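PDB 2P4F: similar to sp|P32453 Saccharomyces cerevisiae YNL315c ATP11 from Candida glabrata CBS 138, which probably acts as a mitochondrial chaperone that binds the unassembled beta subunit during assembly of the F1 part of ATP synthase. Local coordinates for residues F121-K126 with S133-V138; Q145-Y150 with N253-Y258; V152-F157 with F278-Q283; T215-H220 with V230-Q235. All coordinates share one frame; numbering follows the deposited sequence.

Contact 1 (F121-K126 with S133-V138)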
# COMPACT_ATOMS: atom_id res chain seq x y z
N PHE A 121 -19.75 -4.76 2.32
CA PHE A 121 -20.53 -3.90 3.26
C PHE A 121 -20.02 -4.04 4.67
O PHE A 121 -19.85 -3.08 5.42
CB PHE A 121 -21.98 -4.35 3.21
CG PHE A 121 -22.72 -3.91 1.93
CD1 PHE A 121 -22.20 -3.03 1.00
CD2 PHE A 121 -23.96 -4.45 1.71
CE1 PHE A 121 -22.95 -2.69 -0.12
CE2 PHE A 121 -24.73 -4.08 0.63
CZ PHE A 121 -24.22 -3.19 -0.31
N LEU A 122 -19.77 -5.30 5.05
CA LEU A 122 -19.32 -5.52 6.45
C LEU A 122 -17.96 -4.90 6.71
O LEU A 122 -17.71 -4.38 7.78
CB LEU A 122 -19.24 -7.01 6.77
CG LEU A 122 -20.59 -7.73 6.86
CD1 LEU A 122 -20.29 -9.21 7.06
CD2 LEU A 122 -21.40 -7.14 8.03
N TRP A 123 -17.10 -5.02 5.71
CA TRP A 123 -15.73 -4.47 5.90
C TRP A 123 -15.79 -2.96 6.01
O TRP A 123 -15.14 -2.35 6.88
CB TRP A 123 -14.91 -4.87 4.71
CG TRP A 123 -13.47 -4.49 4.69
CD1 TRP A 123 -12.80 -3.65 3.83
CD2 TRP A 123 -12.49 -4.99 5.62
NE1 TRP A 123 -11.46 -3.62 4.20
CE2 TRP A 123 -11.24 -4.42 5.28
CE3 TRP A 123 -12.55 -5.86 6.70
CZ2 TRP A 123 -10.04 -4.69 5.96
CZ3 TRP A 123 -11.36 -6.13 7.40
CH2 TRP A 123 -10.14 -5.55 7.03
N ARG A 124 -16.59 -2.34 5.12
CA ARG A 124 -16.69 -0.88 5.24
C ARG A 124 -17.36 -0.49 6.55
O ARG A 124 -16.96 0.52 7.15
CB ARG A 124 -17.42 -0.32 4.01
CG ARG A 124 -16.61 -0.56 2.73
CD ARG A 124 -17.28 0.19 1.59
NE ARG A 124 -16.59 -0.09 0.34
CZ ARG A 124 -15.44 0.43 -0.08
NH1 ARG A 124 -14.79 1.31 0.68
NH2 ARG A 124 -14.95 0.06 -1.26
N ALA A 125 -18.38 -1.24 7.02
CA ALA A 125 -19.03 -0.89 8.29
C ALA A 125 -18.02 -1.01 9.42
O ALA A 125 -18.06 -0.19 10.37
CB ALA A 125 -20.23 -1.80 8.59
N LYS A 126 -17.14 -2.01 9.33
CA LYS A 126 -16.19 -2.27 10.45
C LYS A 126 -15.34 -1.06 10.74
O LYS A 126 -15.01 -0.71 11.87
CB LYS A 126 -15.31 -3.47 10.07
CG LYS A 126 -14.10 -3.76 10.94
CD LYS A 126 -14.53 -4.23 12.33
CE LYS A 126 -13.34 -4.84 13.06
NZ LYS A 126 -13.73 -5.40 14.40
N SER A 133 -8.82 6.34 8.81
CA SER A 133 -8.78 5.05 8.10
C SER A 133 -8.91 5.16 6.59
O SER A 133 -9.73 5.95 6.14
CB SER A 133 -9.93 4.13 8.59
OG SER A 133 -9.50 3.68 9.88
N LEU A 134 -8.12 4.32 5.94
CA LEU A 134 -8.15 4.03 4.52
C LEU A 134 -8.76 2.65 4.35
O LEU A 134 -8.37 1.69 5.01
CB LEU A 134 -6.75 4.00 3.89
CG LEU A 134 -5.94 5.32 3.92
CD1 LEU A 134 -4.74 5.21 3.00
CD2 LEU A 134 -6.79 6.49 3.49
N VAL A 135 -9.80 2.51 3.51
CA VAL A 135 -10.48 1.25 3.36
C VAL A 135 -10.71 0.99 1.89
O VAL A 135 -11.13 1.92 1.20
CB VAL A 135 -11.84 1.24 4.10
CG1 VAL A 135 -12.53 -0.10 3.98
CG2 VAL A 135 -11.62 1.59 5.58
N ALA A 136 -10.46 -0.23 1.42
CA ALA A 136 -10.74 -0.55 0.02
C ALA A 136 -11.02 -2.03 -0.11
O ALA A 136 -10.65 -2.81 0.78
CB ALA A 136 -9.57 -0.17 -0.89
N VAL A 137 -11.66 -2.36 -1.23
CA VAL A 137 -11.75 -3.75 -1.66
C VAL A 137 -11.19 -3.81 -3.08
O VAL A 137 -11.70 -3.04 -3.92
CB VAL A 137 -13.21 -4.22 -1.59
CG1 VAL A 137 -13.30 -5.65 -2.11
CG2 VAL A 137 -13.70 -4.12 -0.16
N VAL A 138 -10.22 -4.64 -3.35
CA VAL A 138 -9.43 -4.69 -4.59
C VAL A 138 -9.60 -6.03 -5.25
O VAL A 138 -9.48 -7.03 -4.54
CB VAL A 138 -7.92 -4.48 -4.24
CG1 VAL A 138 -7.02 -4.46 -5.43
CG2 VAL A 138 -7.75 -3.16 -3.45
O HOH W 1 -12.56 -0.14 -2.81
O HOH W 2 -12.54 2.51 -1.37

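Contact 2 (Q145-Y150 with N253-Y258)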
# COMPACT_ATOMS: atom_id res chain seq x y z
N GLN A 145 -2.85 -8.87 -7.74
CA GLN A 145 -1.84 -9.89 -8.02
C GLN A 145 -0.58 -9.30 -8.65
O GLN A 145 0.55 -9.68 -8.29
CB GLN A 145 -2.45 -10.96 -8.93
CG GLN A 145 -1.51 -12.09 -9.25
CD GLN A 145 -2.24 -13.24 -9.93
OE1 GLN A 145 -3.07 -13.07 -10.83
NE2 GLN A 145 -1.97 -14.45 -9.48
N GLY A 146 -0.77 -8.40 -9.62
CA GLY A 146 0.41 -7.84 -10.29
C GLY A 146 1.17 -6.96 -9.33
O GLY A 146 2.43 -6.97 -9.33
N MET A 147 0.47 -6.20 -8.48
CA MET A 147 1.15 -5.35 -7.50
C MET A 147 1.95 -6.21 -6.52
O MET A 147 3.11 -5.95 -6.16
CB MET A 147 0.12 -4.47 -6.78
CG MET A 147 0.82 -3.60 -5.76
SD MET A 147 -0.23 -2.19 -5.28
CE MET A 147 -1.81 -2.73 -5.95
N TYR A 148 1.35 -7.32 -6.10
CA TYR A 148 1.99 -8.27 -5.18
C TYR A 148 3.29 -8.81 -5.76
O TYR A 148 4.32 -8.92 -5.09
CB TYR A 148 1.01 -9.44 -4.96
CG TYR A 148 1.27 -10.41 -3.86
CD1 TYR A 148 2.27 -10.27 -2.90
CD2 TYR A 148 0.47 -11.54 -3.75
CE1 TYR A 148 2.49 -11.20 -1.90
CE2 TYR A 148 0.68 -12.44 -2.75
CZ TYR A 148 1.66 -12.29 -1.83
OH TYR A 148 1.81 -13.25 -0.85
N LYS A 149 3.25 -9.12 -7.06
CA LYS A 149 4.46 -9.71 -7.69
C LYS A 149 5.58 -8.67 -7.71
O LYS A 149 6.74 -9.01 -7.38
CB LYS A 149 4.08 -10.26 -9.07
CG LYS A 149 3.35 -11.62 -9.01
CD LYS A 149 2.33 -11.81 -7.92
CE LYS A 149 1.53 -13.09 -7.96
NZ LYS A 149 1.71 -13.96 -6.77
N TYR A 150 5.23 -7.42 -8.05
CA TYR A 150 6.30 -6.40 -8.05
C TYR A 150 6.74 -6.10 -6.62
O TYR A 150 7.93 -5.79 -6.44
CB TYR A 150 5.81 -5.12 -8.70
CG TYR A 150 5.87 -5.16 -10.21
CD1 TYR A 150 7.11 -5.01 -10.83
CD2 TYR A 150 4.75 -5.33 -10.99
CE1 TYR A 150 7.24 -5.04 -12.22
CE2 TYR A 150 4.85 -5.36 -12.39
CZ TYR A 150 6.10 -5.21 -12.96
OH TYR A 150 6.26 -5.23 -14.32
N ASN A 253 0.05 6.62 -5.73
CA ASN A 253 1.35 6.54 -6.39
C ASN A 253 2.03 5.21 -6.13
O ASN A 253 2.76 4.69 -7.00
CB ASN A 253 2.20 7.75 -5.97
CG ASN A 253 2.34 8.76 -7.10
OD1 ASN A 253 2.09 8.46 -8.28
ND2 ASN A 253 2.75 9.98 -6.79
N VAL A 254 1.83 4.61 -4.95
CA VAL A 254 2.38 3.25 -4.79
C VAL A 254 1.83 2.32 -5.87
O VAL A 254 2.59 1.59 -6.47
CB VAL A 254 2.05 2.67 -3.41
CG1 VAL A 254 2.37 1.20 -3.31
CG2 VAL A 254 2.79 3.43 -2.30
N GLN A 255 0.51 2.43 -6.10
CA GLN A 255 -0.08 1.58 -7.13
C GLN A 255 0.52 1.87 -8.50
O GLN A 255 0.75 0.97 -9.32
CB GLN A 255 -1.59 1.83 -7.18
CG GLN A 255 -2.28 1.36 -5.90
CD GLN A 255 -3.78 1.57 -5.94
OE1 GLN A 255 -4.45 1.43 -4.93
NE2 GLN A 255 -4.28 1.89 -7.14
N ARG A 256 0.80 3.13 -8.83
CA ARG A 256 1.29 3.46 -10.17
C ARG A 256 2.68 2.90 -10.40
O ARG A 256 3.00 2.46 -11.50
CB ARG A 256 1.29 4.99 -10.39
CG ARG A 256 -0.14 5.56 -10.47
CD ARG A 256 -0.24 6.85 -11.26
NE ARG A 256 0.69 7.86 -10.68
CZ ARG A 256 0.85 9.03 -11.30
NH1 ARG A 256 1.68 9.94 -10.81
NH2 ARG A 256 0.16 9.30 -12.43
N PHE A 257 3.53 2.95 -9.37
CA PHE A 257 4.90 2.44 -9.51
C PHE A 257 4.94 0.92 -9.42
O PHE A 257 5.73 0.27 -10.13
CB PHE A 257 5.82 3.08 -8.47
CG PHE A 257 6.19 4.51 -8.90
CD1 PHE A 257 7.33 4.72 -9.67
CD2 PHE A 257 5.40 5.59 -8.52
CE1 PHE A 257 7.63 6.02 -10.03
CE2 PHE A 257 5.69 6.89 -8.90
CZ PHE A 257 6.82 7.11 -9.68
N TYR A 258 4.04 0.32 -8.61
CA TYR A 258 4.08 -1.13 -8.43
C TYR A 258 3.24 -1.85 -9.47
O TYR A 258 2.39 -2.67 -9.24
CB TYR A 258 3.66 -1.48 -6.99
CG TYR A 258 4.86 -1.31 -6.08
CD1 TYR A 258 5.69 -2.39 -5.79
CD2 TYR A 258 5.17 -0.05 -5.52
CE1 TYR A 258 6.80 -2.24 -4.96
CE2 TYR A 258 6.29 0.12 -4.67
CZ TYR A 258 7.07 -1.00 -4.41
OH TYR A 258 8.17 -0.83 -3.59

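Contact 3 (V152-F157 with F278-Q283)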
# COMPACT_ATOMS: atom_id res chain seq x y z
N VAL A 152 7.02 -8.10 -4.00
CA VAL A 152 7.98 -9.11 -3.47
C VAL A 152 9.38 -8.86 -4.00
O VAL A 152 10.38 -8.89 -3.28
CB VAL A 152 7.52 -10.55 -3.82
CG1 VAL A 152 8.66 -11.54 -3.58
CG2 VAL A 152 6.28 -10.92 -3.00
N LYS A 153 9.47 -8.58 -5.31
CA LYS A 153 10.79 -8.40 -5.95
C LYS A 153 11.36 -7.01 -5.65
O LYS A 153 12.57 -6.87 -5.77
CB LYS A 153 10.63 -8.57 -7.48
CG LYS A 153 10.42 -10.05 -7.80
CD LYS A 153 10.29 -10.36 -9.25
CE LYS A 153 10.59 -11.87 -9.37
NZ LYS A 153 10.98 -12.37 -8.01
N ASN A 154 10.55 -6.02 -5.32
CA ASN A 154 10.97 -4.63 -5.18
C ASN A 154 10.38 -4.02 -3.91
O ASN A 154 9.57 -3.11 -4.02
CB ASN A 154 10.49 -3.82 -6.41
CG ASN A 154 11.01 -4.40 -7.73
OD1 ASN A 154 12.15 -4.15 -8.11
ND2 ASN A 154 10.14 -5.16 -8.38
N PRO A 155 10.71 -4.55 -2.75
CA PRO A 155 9.95 -4.24 -1.54
C PRO A 155 10.22 -2.88 -0.92
O PRO A 155 9.54 -2.53 0.05
CB PRO A 155 10.34 -5.37 -0.56
CG PRO A 155 11.76 -5.70 -0.97
CD PRO A 155 11.73 -5.60 -2.49
N LEU A 156 11.15 -2.08 -1.46
CA LEU A 156 11.46 -0.79 -0.86
C LEU A 156 11.34 0.28 -1.93
O LEU A 156 11.77 0.05 -3.07
CB LEU A 156 12.87 -0.82 -0.27
CG LEU A 156 13.27 0.44 0.51
CD1 LEU A 156 12.41 0.60 1.76
CD2 LEU A 156 14.77 0.39 0.87
N PHE A 157 10.82 1.44 -1.60
CA PHE A 157 10.83 2.52 -2.59
C PHE A 157 10.84 3.85 -1.84
O PHE A 157 10.78 3.86 -0.61
CB PHE A 157 9.66 2.42 -3.55
CG PHE A 157 9.83 3.18 -4.88
CD1 PHE A 157 11.04 3.10 -5.59
CD2 PHE A 157 8.80 3.91 -5.39
CE1 PHE A 157 11.20 3.76 -6.82
CE2 PHE A 157 8.94 4.57 -6.62
CZ PHE A 157 10.14 4.47 -7.32
N PHE A 278 15.80 1.29 -8.50
CA PHE A 278 16.02 1.59 -7.08
C PHE A 278 16.36 0.29 -6.33
O PHE A 278 17.33 0.23 -5.57
CB PHE A 278 14.76 2.25 -6.50
CG PHE A 278 14.94 2.60 -5.03
CD1 PHE A 278 15.55 3.79 -4.64
CD2 PHE A 278 14.47 1.71 -4.05
CE1 PHE A 278 15.69 4.06 -3.30
CE2 PHE A 278 14.63 1.97 -2.70
CZ PHE A 278 15.21 3.16 -2.34
N ASN A 279 15.52 -0.74 -6.51
CA ASN A 279 15.68 -1.95 -5.71
C ASN A 279 16.92 -2.76 -6.06
O ASN A 279 17.41 -3.53 -5.23
CB ASN A 279 14.41 -2.82 -5.84
CG ASN A 279 13.39 -2.27 -4.86
OD1 ASN A 279 13.30 -2.68 -3.67
ND2 ASN A 279 12.55 -1.35 -5.35
N LYS A 280 17.44 -2.59 -7.25
CA LYS A 280 18.67 -3.32 -7.61
C LYS A 280 19.88 -2.42 -7.41
O LYS A 280 21.02 -2.87 -7.64
CB LYS A 280 18.50 -3.93 -8.99
CG LYS A 280 17.61 -5.18 -9.12
CD LYS A 280 16.64 -5.05 -10.27
CE LYS A 280 15.39 -5.87 -10.22
NZ LYS A 280 14.25 -5.44 -9.33
N GLY A 281 19.68 -1.17 -6.93
CA GLY A 281 20.87 -0.33 -6.66
C GLY A 281 21.55 0.17 -7.92
O GLY A 281 22.74 0.47 -7.93
N SER A 282 20.77 0.25 -9.01
CA SER A 282 21.31 0.72 -10.29
C SER A 282 21.64 2.19 -10.25
O SER A 282 20.93 3.07 -9.70
CB SER A 282 20.28 0.49 -11.40
OG SER A 282 20.72 1.19 -12.56
N GLN A 283 22.76 2.53 -10.90
CA GLN A 283 23.15 3.91 -11.12
C GLN A 283 22.12 4.73 -11.88
O GLN A 283 22.15 5.96 -11.94
CB GLN A 283 24.44 3.88 -11.97
CG GLN A 283 24.22 3.05 -13.22
CD GLN A 283 24.70 1.61 -13.18
OE1 GLN A 283 24.45 0.82 -12.27
NE2 GLN A 283 25.41 1.26 -14.26

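Contact 4 (T215-H220 with V230-Q235)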
# COMPACT_ATOMS: atom_id res chain seq x y z
N THR A 215 1.85 5.88 8.19
CA THR A 215 0.74 5.18 7.50
C THR A 215 1.06 3.69 7.45
O THR A 215 2.17 3.34 6.96
CB THR A 215 0.55 5.74 6.09
OG1 THR A 215 0.18 7.13 6.20
CG2 THR A 215 -0.63 5.05 5.38
N THR A 216 0.17 2.84 7.91
CA THR A 216 0.37 1.38 7.78
C THR A 216 -0.84 0.85 7.07
O THR A 216 -2.00 1.16 7.48
CB THR A 216 0.50 0.73 9.17
OG1 THR A 216 1.77 1.19 9.73
CG2 THR A 216 0.59 -0.78 9.15
N ILE A 217 -0.68 0.05 6.05
CA ILE A 217 -1.77 -0.51 5.27
C ILE A 217 -1.65 -2.02 5.33
O ILE A 217 -0.57 -2.56 5.14
CB ILE A 217 -1.73 -0.00 3.82
CG1 ILE A 217 -1.69 1.56 3.78
CG2 ILE A 217 -2.88 -0.58 3.06
CD1 ILE A 217 -1.31 2.14 2.48
N GLN A 218 -2.81 -2.70 5.58
CA GLN A 218 -2.85 -4.14 5.51
C GLN A 218 -3.70 -4.53 4.29
O GLN A 218 -4.77 -3.92 4.08
CB GLN A 218 -3.51 -4.80 6.73
CG GLN A 218 -2.79 -4.53 8.07
CD GLN A 218 -3.38 -5.51 9.09
OE1 GLN A 218 -4.56 -5.27 9.48
NE2 GLN A 218 -2.64 -6.56 9.47
N PHE A 219 -3.18 -5.55 3.56
CA PHE A 219 -3.96 -6.20 2.51
C PHE A 219 -4.19 -7.62 2.93
O PHE A 219 -3.23 -8.33 3.18
CB PHE A 219 -3.20 -6.15 1.18
CG PHE A 219 -3.02 -4.76 0.64
CD1 PHE A 219 -3.95 -4.17 -0.22
CD2 PHE A 219 -1.88 -4.03 0.97
CE1 PHE A 219 -3.81 -2.88 -0.76
CE2 PHE A 219 -1.72 -2.74 0.46
CZ PHE A 219 -2.65 -2.19 -0.42
N HIS A 220 -5.47 -8.00 3.02
CA HIS A 220 -5.82 -9.35 3.46
C HIS A 220 -6.20 -10.19 2.27
O HIS A 220 -7.10 -9.78 1.53
CB HIS A 220 -7.02 -9.28 4.42
CG HIS A 220 -6.64 -8.45 5.61
ND1 HIS A 220 -5.85 -8.94 6.62
CD2 HIS A 220 -6.96 -7.15 5.89
CE1 HIS A 220 -5.69 -7.97 7.51
NE2 HIS A 220 -6.35 -6.85 7.09
N VAL A 230 -9.52 -8.74 -2.36
CA VAL A 230 -8.52 -8.38 -1.34
C VAL A 230 -9.12 -7.29 -0.49
O VAL A 230 -9.65 -6.30 -1.07
CB VAL A 230 -7.20 -7.91 -2.01
CG1 VAL A 230 -6.23 -7.36 -0.99
CG2 VAL A 230 -6.64 -9.10 -2.78
N LEU A 231 -9.09 -7.41 0.82
CA LEU A 231 -9.66 -6.38 1.71
C LEU A 231 -8.51 -5.55 2.25
O LEU A 231 -7.51 -6.13 2.76
CB LEU A 231 -10.42 -7.07 2.85
CG LEU A 231 -11.70 -7.81 2.37
CD1 LEU A 231 -12.42 -8.23 3.65
CD2 LEU A 231 -12.56 -7.00 1.48
N MET A 232 -8.61 -4.22 2.15
CA MET A 232 -7.53 -3.34 2.62
C MET A 232 -7.96 -2.47 3.76
O MET A 232 -9.10 -1.97 3.68
CB MET A 232 -7.10 -2.44 1.44
CG MET A 232 -5.90 -1.58 1.81
SD MET A 232 -5.65 -0.25 0.58
CE MET A 232 -6.81 0.95 1.24
N ASN A 233 -7.16 -2.36 4.80
CA ASN A 233 -7.44 -1.41 5.86
C ASN A 233 -6.12 -0.68 6.14
O ASN A 233 -5.09 -1.31 6.27
CB ASN A 233 -7.99 -2.02 7.15
CG ASN A 233 -7.10 -3.11 7.71
OD1 ASN A 233 -7.04 -4.19 7.12
ND2 ASN A 233 -6.39 -2.98 8.82
N GLY A 234 -6.16 0.64 6.23
CA GLY A 234 -4.95 1.36 6.61
C GLY A 234 -5.30 2.40 7.62
O GLY A 234 -6.48 2.79 7.80
N GLN A 235 -4.29 2.84 8.34
CA GLN A 235 -4.50 3.86 9.37
C GLN A 235 -3.41 4.92 9.21
O GLN A 235 -2.23 4.53 8.96
CB GLN A 235 -4.43 3.32 10.81
CG GLN A 235 -5.72 2.69 11.31
CD GLN A 235 -5.57 1.91 12.61
OE1 GLN A 235 -6.49 1.26 13.09
NE2 GLN A 235 -4.38 1.97 13.20

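Contact 1 (F121-K126 with S133-V138)
Val-135 points toward helix 116-126 and sets its CG1, anti to the backbone N (chi1 -178°), 3.6 Å from CD1 of the Trp-123 indole. The O of Val-135 accepts a hydrogen bond from water 2 at 3.0 Å; that water also accepts a longer bond, 3.3 Å, from NH1 of Arg-124. At Ala-136 the CB turns away, and the backbone meets the helix instead: Ala-136 O lies 3.6 Å from Trp-123 NE1, whose hydrogen bond goes to Met-232 O on the adjoining strand 229-236. Val-137 then brings CG2 to 4.1 Å from Trp-123 CD1, while its N-H is held by water 1 at 2.9 Å. Arg-124 NH2 donates to the same water, also at 2.9 Å, and forms a salt bridge with Glu-120. Both waters sit at the edge of the guanidinium, in its plane. Segments 121-126 and 133-138 run nearly antiparallel (173°), the latter on an outermost strand of the sheet. The apolar contact thus comes from one indole, whereas Arg-124 reaches the N-H of Val-137 and C=O of Val-135 through water; no direct hydrogen bond joins the two segments on this side of the strand, where the chain adds no further strand.

Contact 2 (Q145-Y150 with N253-Y258)
Helix-end packing defines this contact: Tyr-258, the first residue beyond helix 244-257, settles against Met-147 and Tyr-150 on the flank of helix 140-153. Met-147 CG, anti to its backbone N (chi1 180°), lies 3.8 Å from Tyr-258 CB, and the two side chains cross at about a right angle. The same methionine offers its CA-H to Tyr-258 O, with CA and O 3.4 Å apart. Farther out the thioether folds back, chi3 being a nearly eclipsed 13°, and its CE comes to 4.1 Å from Gln-255 CG. One edge of the Tyr-258 ring is directed at Tyr-150: CD1 approaches Tyr-150 CB at 4.0 Å and the carbonyl C of Tyr-150 at 3.9 Å, the latter in the ring plane. On the helix face turned from this interface, Arg-256 grips Asn-253 side-on, NE and NH1 reaching OD1 at 2.8 and 3.0 Å respectively. Asn-253 ND2 is hydrogen-bonded to Ala-294 O and Arg-256 NH1 also to Ser-296 O, tying this helix to the C-terminal region. The Tyr-258 hydroxyl is hydrogen-bonded to Asn-154 O, just past the end of helix 140-153. Trp-186 of strand 179-190 meets the Tyr-258 ring edge-to-face and touches Met-147, while Leu-275 and Ile-272 of helix 266-280 pack on Tyr-258 and Tyr-150 respectively.

Contact 3 (V152-F157 with F278-Q283)
Docking of a helix C terminus on the start of an edge strand joins Phe-278 and Asn-279, in the last turn of helix 266-280, to Leu-156 and Phe-157 of strand 156-162. The Asn-279 amide engages both backbone polar groups of Leu-156. Its OD1 accepts the Leu-156 N-H at 3.1 Å, on a lone pair in the carbonyl plane and fairly straight (159°). Its ND2 donates to Leu-156 O at 2.8 Å, more bent and with the acceptor tilted from the amide plane. A further bond from ND2 to Leu-275 O, one turn back in its own helix, restricts rotation of the amide. Beside this polar grip, the edge of the Phe-157 ring is directed at the face of Phe-278 in an offset edge-to-face stack, centroids 5.7 Å apart and planes at 86°. At the Phe-278 ring edge CE2 lies 3.8 Å from Leu-156 CG. Gly-281, with positive phi, forms a Schellman motif just beyond. Around the site, Phe-257 of helix 244-257 meets Phe-157 and Phe-285 stacks edge-to-face on Phe-278, while Pro-155 and Phe-157 are bonded through their backbones to strand 179-190.

Contact 4 (T215-H220 with V230-Q235)
A chain of side-chain hydrogen bonds runs across one face of this antiparallel strand pair, from Gln-218 through Asn-233 to His-220. Asn-233 ND2 donates to Gln-218 OE1 at 3.0 Å, nearly straight (169°) and on a lone pair, although the two amide planes are almost perpendicular. At its other end Asn-233 OD1 accepts from His-220 NE2 at 2.7 Å; the bond is bent (135°) although imidazole and amide are nearly coplanar. Asn-233 CG sits between the backbone N and the carbonyl carbon (chi1 55°). Gln-218 is fixed further by Tyr-105 OH at OE1 and by Lys-100 O and His-195 NE2 at NE2. On the reverse face the contacts of Ile-217, Phe-219 and Met-232 are apolar. Met-232 lies alongside Phe-219, with CG over the ring face (CH-pi, 4.0 Å from the centroid) and SD 3.5 Å from CE1 of Phe-219, a Met-aromatic contact. Ile-217 CG2 presses tightly on Met-232 CG at 3.4 Å. Opposite Ile-217 stands Gly-234, and their CA atoms approach to 3.9 Å. Backbone bonds link the hydrogen-bonded pairs Thr-216/Gln-235, Gln-218/Asn-233 and His-220/Leu-231. Asn-233 thus has OD1 and one N-H of ND2 bonded across the strands, which fixes which way round its amide lies and is consistent with a hydrogen on His-220 NE2.

From the N terminus, contact 1 closes first: the short loop after helix 116-126 returns as edge strand 133-139 against that helix. Helix 140-153 follows, opening contact 2 and then contact 3 at its end. The hairpin-like pair of contact 4, joined through helix 224-227, forms entirely within both of these larger loops. Contact 2 closes at residues 253-258, before contact 3 closes at 278-283, so the two cross; they touch and share helix 140-153. Contact 4 joins contact 1 through neighbouring strands 133-139 and 229-236, with a backbone hydrogen bond between Leu-134 and Gly-234. Contacts 1 and 3 lie on opposite sides of the chain's centre, at the two outermost strands of the sheet.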